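Local coordinates for Low molecular weight phosphotyrosine protein phosphatase 1 (Drosophila melanogaster, PDB 7CUY) that probably removes phosphate from tyrosine-phosphorylated proteins and from small aryl and acyl phosphates, as a low molecular weight protein tyrosine phosphatase, at residues A[52-64]-A[125-138]. Sequence-based numbering, arbitrary orientation.
Sequences DPRAISTLQKHGL and PYYERGAEGFETAY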
ATOM      1  N   ASP A  52       4.032   3.158 -12.213  1.00 29.73           N
ATOM      2  CA  ASP A  52       3.425   3.102 -13.536  1.00 29.39           C
ATOM      3  C   ASP A  52       2.880   4.481 -13.908  1.00 26.99           C
ATOM      4  O   ASP A  52       2.254   5.142 -13.071  1.00 25.52           O
ATOM      5  CB  ASP A  52       2.290   2.074 -13.568  1.00 27.57           C
ATOM      6  CG  ASP A  52       1.707   1.892 -14.966  1.00 27.88           C
ATOM      7  OD1 ASP A  52       2.151   0.961 -15.673  1.00 34.82           O
ATOM      8  OD2 ASP A  52       0.817   2.674 -15.364  1.00 26.07           O
ATOM      9  N   PRO A  53       3.110   4.948 -15.136  1.00 31.56           N
ATOM     10  CA  PRO A  53       2.556   6.250 -15.547  1.00 28.32           C
ATOM     11  C   PRO A  53       1.083   6.400 -15.242  1.00 28.71           C
ATOM     12  O   PRO A  53       0.628   7.517 -14.946  1.00 28.62           O
ATOM     13  CB  PRO A  53       2.834   6.299 -17.062  1.00 27.82           C
ATOM     14  CG  PRO A  53       3.427   4.985 -17.434  1.00 28.74           C
ATOM     15  CD  PRO A  53       3.960   4.351 -16.176  1.00 30.66           C
ATOM     16  N   ARG A  54       0.321   5.301 -15.270  1.00 29.04           N
ATOM     17  CA  ARG A  54      -1.107   5.399 -14.976  1.00 27.35           C
ATOM     18  C   ARG A  54      -1.353   5.589 -13.488  1.00 25.17           C
ATOM     19  O   ARG A  54      -2.347   6.218 -13.101  1.00 27.45           O
ATOM     20  CB  ARG A  54      -1.840   4.162 -15.486  1.00 26.02           C
ATOM     21  CG  ARG A  54      -1.650   3.914 -16.977  1.00 26.71           C
ATOM     22  CD  ARG A  54      -2.154   2.542 -17.385  1.00 25.80           C
ATOM     23  NE  ARG A  54      -1.237   1.480 -16.973  1.00 28.66           N
ATOM     24  CZ  ARG A  54      -1.422   0.190 -17.236  1.00 27.99           C
ATOM     25  NH1 ARG A  54      -2.498  -0.208 -17.912  1.00 26.31           N
ATOM     26  NH2 ARG A  54      -0.534  -0.701 -16.823  1.00 23.41           N
ATOM     27  N   ALA A  55      -0.471   5.054 -12.640  1.00 25.09           N
ATOM     28  CA  ALA A  55      -0.580   5.351 -11.214  1.00 25.58           C
ATOM     29  C   ALA A  55      -0.253   6.817 -10.942  1.00 26.39           C
ATOM     30  O   ALA A  55      -0.964   7.497 -10.192  1.00 21.98           O
ATOM     31  CB  ALA A  55       0.342   4.435 -10.412  1.00 19.09           C
ATOM     32  N   ILE A  56       0.820   7.322 -11.553  1.00 22.22           N
ATOM     33  CA  ILE A  56       1.175   8.730 -11.375  1.00 30.50           C
ATOM     34  C   ILE A  56       0.035   9.627 -11.845  1.00 27.73           C
ATOM     35  O   ILE A  56      -0.399  10.542 -11.132  1.00 25.89           O
ATOM     36  CB  ILE A  56       2.497   9.039 -12.099  1.00 26.25           C
ATOM     37  CG1 ILE A  56       3.634   8.293 -11.407  1.00 24.11           C
ATOM     38  CG2 ILE A  56       2.754  10.526 -12.124  1.00 32.72           C
ATOM     39  CD1 ILE A  56       4.902   8.197 -12.223  1.00 32.13           C
ATOM     40  N   SER A  57      -0.506   9.346 -13.027  1.00 28.69           N
ATOM     41  CA  SER A  57      -1.548  10.212 -13.556  1.00 28.42           C
ATOM     42  C   SER A  57      -2.810  10.136 -12.716  1.00 29.53           C
ATOM     43  O   SER A  57      -3.499  11.150 -12.533  1.00 28.59           O
ATOM     44  CB  SER A  57      -1.832   9.856 -15.010  1.00 34.92           C
ATOM     45  OG  SER A  57      -0.656  10.082 -15.778  1.00 44.36           O
ATOM     46  N   THR A  58      -3.133   8.946 -12.186  1.00 29.26           N
ATOM     47  CA  THR A  58      -4.308   8.833 -11.326  1.00 24.87           C
ATOM     48  C   THR A  58      -4.165   9.700 -10.082  1.00 24.82           C
ATOM     49  O   THR A  58      -5.121  10.365  -9.668  1.00 28.22           O
ATOM     50  CB  THR A  58      -4.544   7.377 -10.919  1.00 25.76           C
ATOM     51  OG1 THR A  58      -4.884   6.609 -12.074  1.00 27.18           O
ATOM     52  CG2 THR A  58      -5.666   7.296  -9.916  1.00 23.01           C
ATOM     53  N   LEU A  59      -2.983   9.694  -9.459  1.00 23.28           N
ATOM     54  CA  LEU A  59      -2.793  10.515  -8.267  1.00 29.78           C
ATOM     55  C   LEU A  59      -2.895  12.007  -8.608  1.00 32.01           C
ATOM     56  O   LEU A  59      -3.583  12.758  -7.907  1.00 27.13           O
ATOM     57  CB  LEU A  59      -1.450  10.182  -7.607  1.00 24.28           C
ATOM     58  CG  LEU A  59      -1.413   8.787  -6.970  1.00 31.04           C
ATOM     59  CD1 LEU A  59       0.018   8.337  -6.577  1.00 21.52           C
ATOM     60  CD2 LEU A  59      -2.372   8.723  -5.769  1.00 24.89           C
ATOM     61  N   GLN A  60      -2.235  12.434  -9.698  1.00 30.02           N
ATOM     62  CA  GLN A  60      -2.367  13.800 -10.213  1.00 32.13           C
ATOM     63  C   GLN A  60      -3.823  14.214 -10.370  1.00 32.84           C
ATOM     64  O   GLN A  60      -4.219  15.302  -9.944  1.00 36.16           O
ATOM     65  CB  GLN A  60      -1.666  13.923 -11.561  1.00 32.70           C
ATOM     66  CG  GLN A  60      -0.166  13.839 -11.522  1.00 39.88           C
ATOM     67  CD  GLN A  60       0.456  14.514 -12.725  1.00 49.02           C
ATOM     68  OE1 GLN A  60       0.095  14.216 -13.866  1.00 46.59           O
ATOM     69  NE2 GLN A  60       1.394  15.432 -12.480  1.00 49.81           N
ATOM     70  N   LYS A  61      -4.633  13.359 -11.002  1.00 31.15           N
ATOM     71  CA  LYS A  61      -6.061  13.627 -11.138  1.00 29.93           C
ATOM     72  C   LYS A  61      -6.674  14.046  -9.812  1.00 37.33           C
ATOM     73  O   LYS A  61      -7.614  14.851  -9.783  1.00 38.47           O
ATOM     74  CB  LYS A  61      -6.767  12.385 -11.682  1.00 32.83           C
ATOM     75  CG  LYS A  61      -8.279  12.464 -11.746  1.00 39.33           C
ATOM     76  CD  LYS A  61      -8.896  11.058 -11.821  1.00 43.52           C
ATOM     77  CE  LYS A  61     -10.356  11.073 -12.301  1.00 46.64           C
ATOM     78  NZ  LYS A  61     -10.496  11.438 -13.745  1.00 50.70           N
ATOM     79  N   HIS A  62      -6.142  13.531  -8.704  1.00 32.33           N
ATOM     80  CA  HIS A  62      -6.658  13.836  -7.381  1.00 28.87           C
ATOM     81  C   HIS A  62      -5.732  14.754  -6.608  1.00 30.92           C
ATOM     82  O   HIS A  62      -5.818  14.823  -5.379  1.00 30.66           O
ATOM     83  CB  HIS A  62      -6.915  12.545  -6.607  1.00 33.60           C
ATOM     84  CG  HIS A  62      -7.936  11.665  -7.251  1.00 29.05           C
ATOM     85  ND1 HIS A  62      -9.282  11.763  -6.970  1.00 36.10           N
ATOM     86  CD2 HIS A  62      -7.813  10.669  -8.158  1.00 30.65           C
ATOM     87  CE1 HIS A  62      -9.946  10.870  -7.681  1.00 31.05           C
ATOM     88  NE2 HIS A  62      -9.078  10.196  -8.414  1.00 32.74           N
ATOM     89  N   GLY A  63      -4.848  15.461  -7.310  1.00 32.02           N
ATOM     90  CA  GLY A  63      -4.017  16.461  -6.676  1.00 31.08           C
ATOM     91  C   GLY A  63      -2.913  15.908  -5.809  1.00 33.50           C
ATOM     92  O   GLY A  63      -2.495  16.575  -4.857  1.00 31.11           O
ATOM     93  N   LEU A  64      -2.422  14.710  -6.114  1.00 30.32           N
ATOM     94  CA  LEU A  64      -1.367  14.081  -5.341  1.00 26.20           C
ATOM     95  C   LEU A  64      -0.166  13.833  -6.236  1.00 24.80           C
ATOM     96  O   LEU A  64      -0.287  13.773  -7.456  1.00 29.07           O
ATOM     97  CB  LEU A  64      -1.849  12.767  -4.727  1.00 26.83           C
ATOM     98  CG  LEU A  64      -2.864  13.036  -3.637  1.00 30.10           C
ATOM     99  CD1 LEU A  64      -3.658  11.775  -3.341  1.00 25.35           C
ATOM    100  CD2 LEU A  64      -2.161  13.587  -2.385  1.00 33.06           C
ATOM    101  N   PRO A 125      -4.044  -3.855 -11.513  1.00 21.63           N
ATOM    102  CA  PRO A 125      -4.548  -3.225 -12.746  1.00 20.42           C
ATOM    103  C   PRO A 125      -3.588  -3.225 -13.927  1.00 21.01           C
ATOM    104  O   PRO A 125      -3.940  -2.665 -14.966  1.00 22.51           O
ATOM    105  CB  PRO A 125      -4.790  -1.790 -12.286  1.00 19.06           C
ATOM    106  CG  PRO A 125      -3.654  -1.547 -11.348  1.00 20.04           C
ATOM    107  CD  PRO A 125      -3.414  -2.861 -10.623  1.00 19.98           C
ATOM    108  N   TYR A 126      -2.403  -3.823 -13.810  1.00 20.26           N
ATOM    109  CA  TYR A 126      -1.336  -3.555 -14.778  1.00 21.27           C
ATOM    110  C   TYR A 126      -1.694  -3.994 -16.195  1.00 23.82           C
ATOM    111  O   TYR A 126      -1.370  -3.298 -17.165  1.00 26.16           O
ATOM    112  CB  TYR A 126      -0.037  -4.237 -14.360  1.00 23.35           C
ATOM    113  CG  TYR A 126       1.065  -3.965 -15.368  1.00 26.79           C
ATOM    114  CD1 TYR A 126       1.758  -2.760 -15.359  1.00 22.18           C
ATOM    115  CD2 TYR A 126       1.378  -4.894 -16.353  1.00 23.61           C
ATOM    116  CE1 TYR A 126       2.747  -2.498 -16.292  1.00 29.85           C
ATOM    117  CE2 TYR A 126       2.364  -4.637 -17.285  1.00 28.89           C
ATOM    118  CZ  TYR A 126       3.048  -3.451 -17.250  1.00 27.66           C
ATOM    119  OH  TYR A 126       4.023  -3.211 -18.186  1.00 31.86           O
ATOM    120  N   TYR A 127      -2.317  -5.154 -16.341  1.00 22.77           N
ATOM    121  CA  TYR A 127      -2.548  -5.748 -17.654  1.00 25.11           C
ATOM    122  C   TYR A 127      -3.802  -5.216 -18.355  1.00 26.32           C
ATOM    123  O   TYR A 127      -4.069  -5.603 -19.499  1.00 24.40           O
ATOM    124  CB  TYR A 127      -2.585  -7.284 -17.501  1.00 24.81           C
ATOM    125  CG  TYR A 127      -1.197  -7.826 -17.178  1.00 25.66           C
ATOM    126  CD1 TYR A 127      -0.318  -8.202 -18.197  1.00 25.81           C
ATOM    127  CD2 TYR A 127      -0.742  -7.901 -15.861  1.00 25.12           C
ATOM    128  CE1 TYR A 127       0.963  -8.663 -17.916  1.00 23.45           C
ATOM    129  CE2 TYR A 127       0.547  -8.364 -15.565  1.00 23.15           C
ATOM    130  CZ  TYR A 127       1.392  -8.738 -16.601  1.00 27.14           C
ATOM    131  OH  TYR A 127       2.664  -9.195 -16.325  1.00 20.41           O
ATOM    132  N   GLU A 128      -4.567  -4.332 -17.719  1.00 25.04           N
ATOM    133  CA  GLU A 128      -5.618  -3.637 -18.437  1.00 24.45           C
ATOM    134  C   GLU A 128      -4.990  -2.640 -19.402  1.00 27.11           C
ATOM    135  O   GLU A 128      -3.833  -2.234 -19.251  1.00 26.44           O
ATOM    136  CB  GLU A 128      -6.555  -2.922 -17.463  1.00 25.15           C
ATOM    137  CG  GLU A 128      -7.175  -3.858 -16.437  1.00 31.71           C
ATOM    138  CD  GLU A 128      -7.783  -3.128 -15.240  1.00 36.66           C
ATOM    139  OE1 GLU A 128      -8.003  -1.895 -15.350  1.00 35.61           O
ATOM    140  OE2 GLU A 128      -8.026  -3.784 -14.190  1.00 32.84           O
ATOM    141  N   ARG A 129      -5.753  -2.247 -20.417  1.00 25.98           N
ATOM    142  CA  ARG A 129      -5.225  -1.246 -21.338  1.00 30.17           C
ATOM    143  C   ARG A 129      -5.137   0.114 -20.660  1.00 33.89           C
ATOM    144  O   ARG A 129      -4.053   0.714 -20.576  1.00 32.46           O
ATOM    145  CB  ARG A 129      -6.092  -1.142 -22.587  1.00 29.27           C
ATOM    146  CG  ARG A 129      -6.064  -2.329 -23.492  1.00 32.19           C
ATOM    147  CD  ARG A 129      -6.974  -2.027 -24.665  1.00 31.83           C
ATOM    148  NE  ARG A 129      -6.554  -0.793 -25.314  1.00 34.36           N
ATOM    149  CZ  ARG A 129      -5.847  -0.756 -26.435  1.00 33.96           C
ATOM    150  NH1 ARG A 129      -5.512  -1.899 -27.032  1.00 33.11           N
ATOM    151  NH2 ARG A 129      -5.493   0.414 -26.961  1.00 29.46           N
ATOM    152  N   GLY A 130      -6.279   0.611 -20.161  1.00 33.00           N
ATOM    153  CA  GLY A 130      -6.386   1.960 -19.646  1.00 30.43           C
ATOM    154  C   GLY A 130      -6.017   2.057 -18.180  1.00 31.66           C
ATOM    155  O   GLY A 130      -5.364   1.177 -17.612  1.00 29.52           O
ATOM    156  N   ALA A 131      -6.455   3.146 -17.553  1.00 28.30           N
ATOM    157  CA  ALA A 131      -6.134   3.403 -16.159  1.00 26.02           C
ATOM    158  C   ALA A 131      -7.332   3.251 -15.231  1.00 28.54           C
ATOM    159  O   ALA A 131      -7.235   3.627 -14.057  1.00 28.61           O
ATOM    160  CB  ALA A 131      -5.524   4.799 -16.013  1.00 26.71           C
ATOM    161  N   GLU A 132      -8.444   2.681 -15.714  1.00 30.61           N
ATOM    162  CA  GLU A 132      -9.632   2.554 -14.875  1.00 28.03           C
ATOM    163  C   GLU A 132      -9.344   1.744 -13.622  1.00 28.85           C
ATOM    164  O   GLU A 132      -9.821   2.088 -12.540  1.00 26.80           O
ATOM    165  CB  GLU A 132     -10.783   1.917 -15.653  1.00 25.75           C
ATOM    166  N   GLY A 133      -8.568   0.663 -13.747  1.00 25.86           N
ATOM    167  CA  GLY A 133      -8.243  -0.142 -12.582  1.00 26.88           C
ATOM    168  C   GLY A 133      -7.403   0.581 -11.550  1.00 22.00           C
ATOM    169  O   GLY A 133      -7.415   0.201 -10.374  1.00 20.77           O
ATOM    170  N   PHE A 134      -6.657   1.601 -11.968  1.00 22.68           N
ATOM    171  CA  PHE A 134      -5.891   2.395 -11.020  1.00 22.41           C
ATOM    172  C   PHE A 134      -6.813   3.305 -10.226  1.00 24.32           C
ATOM    173  O   PHE A 134      -6.635   3.493  -9.013  1.00 20.18           O
ATOM    174  CB  PHE A 134      -4.832   3.210 -11.764  1.00 20.75           C
ATOM    175  CG  PHE A 134      -3.745   2.370 -12.400  1.00 21.15           C
ATOM    176  CD1 PHE A 134      -4.011   1.596 -13.521  1.00 24.30           C
ATOM    177  CD2 PHE A 134      -2.449   2.387 -11.898  1.00 23.04           C
ATOM    178  CE1 PHE A 134      -3.008   0.825 -14.114  1.00 25.02           C
ATOM    179  CE2 PHE A 134      -1.438   1.623 -12.480  1.00 19.90           C
ATOM    180  CZ  PHE A 134      -1.713   0.854 -13.591  1.00 25.44           C
ATOM    181  N   GLU A 135      -7.807   3.877 -10.904  1.00 24.38           N
ATOM    182  CA  GLU A 135      -8.783   4.715 -10.228  1.00 25.35           C
ATOM    183  C   GLU A 135      -9.556   3.918  -9.187  1.00 23.49           C
ATOM    184  O   GLU A 135      -9.826   4.426  -8.091  1.00 24.27           O
ATOM    185  CB  GLU A 135      -9.716   5.349 -11.261  1.00 29.49           C
ATOM    186  CG  GLU A 135     -11.010   5.929 -10.702  1.00 34.78           C
ATOM    187  CD  GLU A 135     -10.793   7.215  -9.904  1.00 39.09           C
ATOM    188  OE1 GLU A 135      -9.677   7.799  -9.993  1.00 33.39           O
ATOM    189  OE2 GLU A 135     -11.743   7.631  -9.195  1.00 42.03           O
ATOM    190  N   THR A 136      -9.903   2.655  -9.477  1.00 21.81           N
ATOM    191  CA  THR A 136     -10.687   1.936  -8.473  1.00 21.40           C
ATOM    192  C   THR A 136      -9.811   1.542  -7.288  1.00 21.69           C
ATOM    193  O   THR A 136     -10.253   1.624  -6.135  1.00 21.60           O
ATOM    194  CB  THR A 136     -11.424   0.719  -9.070  1.00 25.31           C
ATOM    195  OG1 THR A 136     -10.755  -0.507  -8.745  1.00 37.10           O
ATOM    196  CG2 THR A 136     -11.550   0.834 -10.549  1.00 21.99           C
ATOM    197  N   ALA A 137      -8.555   1.162  -7.546  1.00 20.77           N
ATOM    198  CA  ALA A 137      -7.596   0.978  -6.462  1.00 20.69           C
ATOM    199  C   ALA A 137      -7.475   2.242  -5.609  1.00 19.46           C
ATOM    200  O   ALA A 137      -7.434   2.177  -4.372  1.00 18.94           O
ATOM    201  CB  ALA A 137      -6.233   0.589  -7.036  1.00 17.82           C
ATOM    202  N   TYR A 138      -7.390   3.405  -6.255  1.00 22.06           N
ATOM    203  CA  TYR A 138      -7.328   4.654  -5.507  1.00 20.59           C
ATOM    204  C   TYR A 138      -8.564   4.821  -4.620  1.00 21.97           C
ATOM    205  O   TYR A 138      -8.449   5.089  -3.417  1.00 22.25           O
ATOM    206  CB  TYR A 138      -7.166   5.837  -6.470  1.00 20.18           C
ATOM    207  CG  TYR A 138      -7.286   7.172  -5.769  1.00 23.75           C
ATOM    208  CD1 TYR A 138      -6.173   7.786  -5.234  1.00 25.33           C
ATOM    209  CD2 TYR A 138      -8.523   7.804  -5.625  1.00 24.05           C
ATOM    210  CE1 TYR A 138      -6.266   8.989  -4.574  1.00 28.70           C
ATOM    211  CE2 TYR A 138      -8.629   9.011  -4.961  1.00 28.96           C
ATOM    212  CZ  TYR A 138      -7.496   9.601  -4.438  1.00 28.42           C
ATOM    213  OH  TYR A 138      -7.578  10.810  -3.773  1.00 41.07           O
TER
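The loop that follows D124, probably the proton donor of this low molecular weight phosphatase, is pinned to helix 53-61 by R54, whose guanidinium reaches into loop 125-130, which opens with a type I turn from P125 to E128. NH2 of R54 gives a nearly straight bond to Y126 O (2.7 Å), on a lone pair in the carbonyl plane. NH1 meets E128 O at 2.8 Å, above that carbonyl's plane, and also bonds G130 O. At the NE edge of the guanidinium, in its plane, D52, the N-cap of helix 53-61, fixes its rotation: OD2 takes R54 NE in a salt bridge of 2.9 Å and R54 N from the opposite face of the carboxylate.

F134 places CE1 over one face of the guanidinium, the two planes tilted 45° apart. R54 CB sits 3.7 Å from the F134 ring centroid, a CH-pi contact, while P125 CG covers the other face; A55 CB packs against F134 CD2. One helical turn further along, chi1 of 172° (CG anti to the backbone N) swings the Y138 ring out to stack face-to-face on H62, centroids 4.0 Å apart. H62 NE2 donates in its ring plane to the syn lone pair of E135 OE1 (2.9 Å), so stack and bond together hold the imidazole.

Helix 53-61 and segment 132-138 of the C-terminal helix cross at -54°. Y138 and L64 reach on to helix 15-29, while P125, Y126 and F134 touch C14, just before that helix.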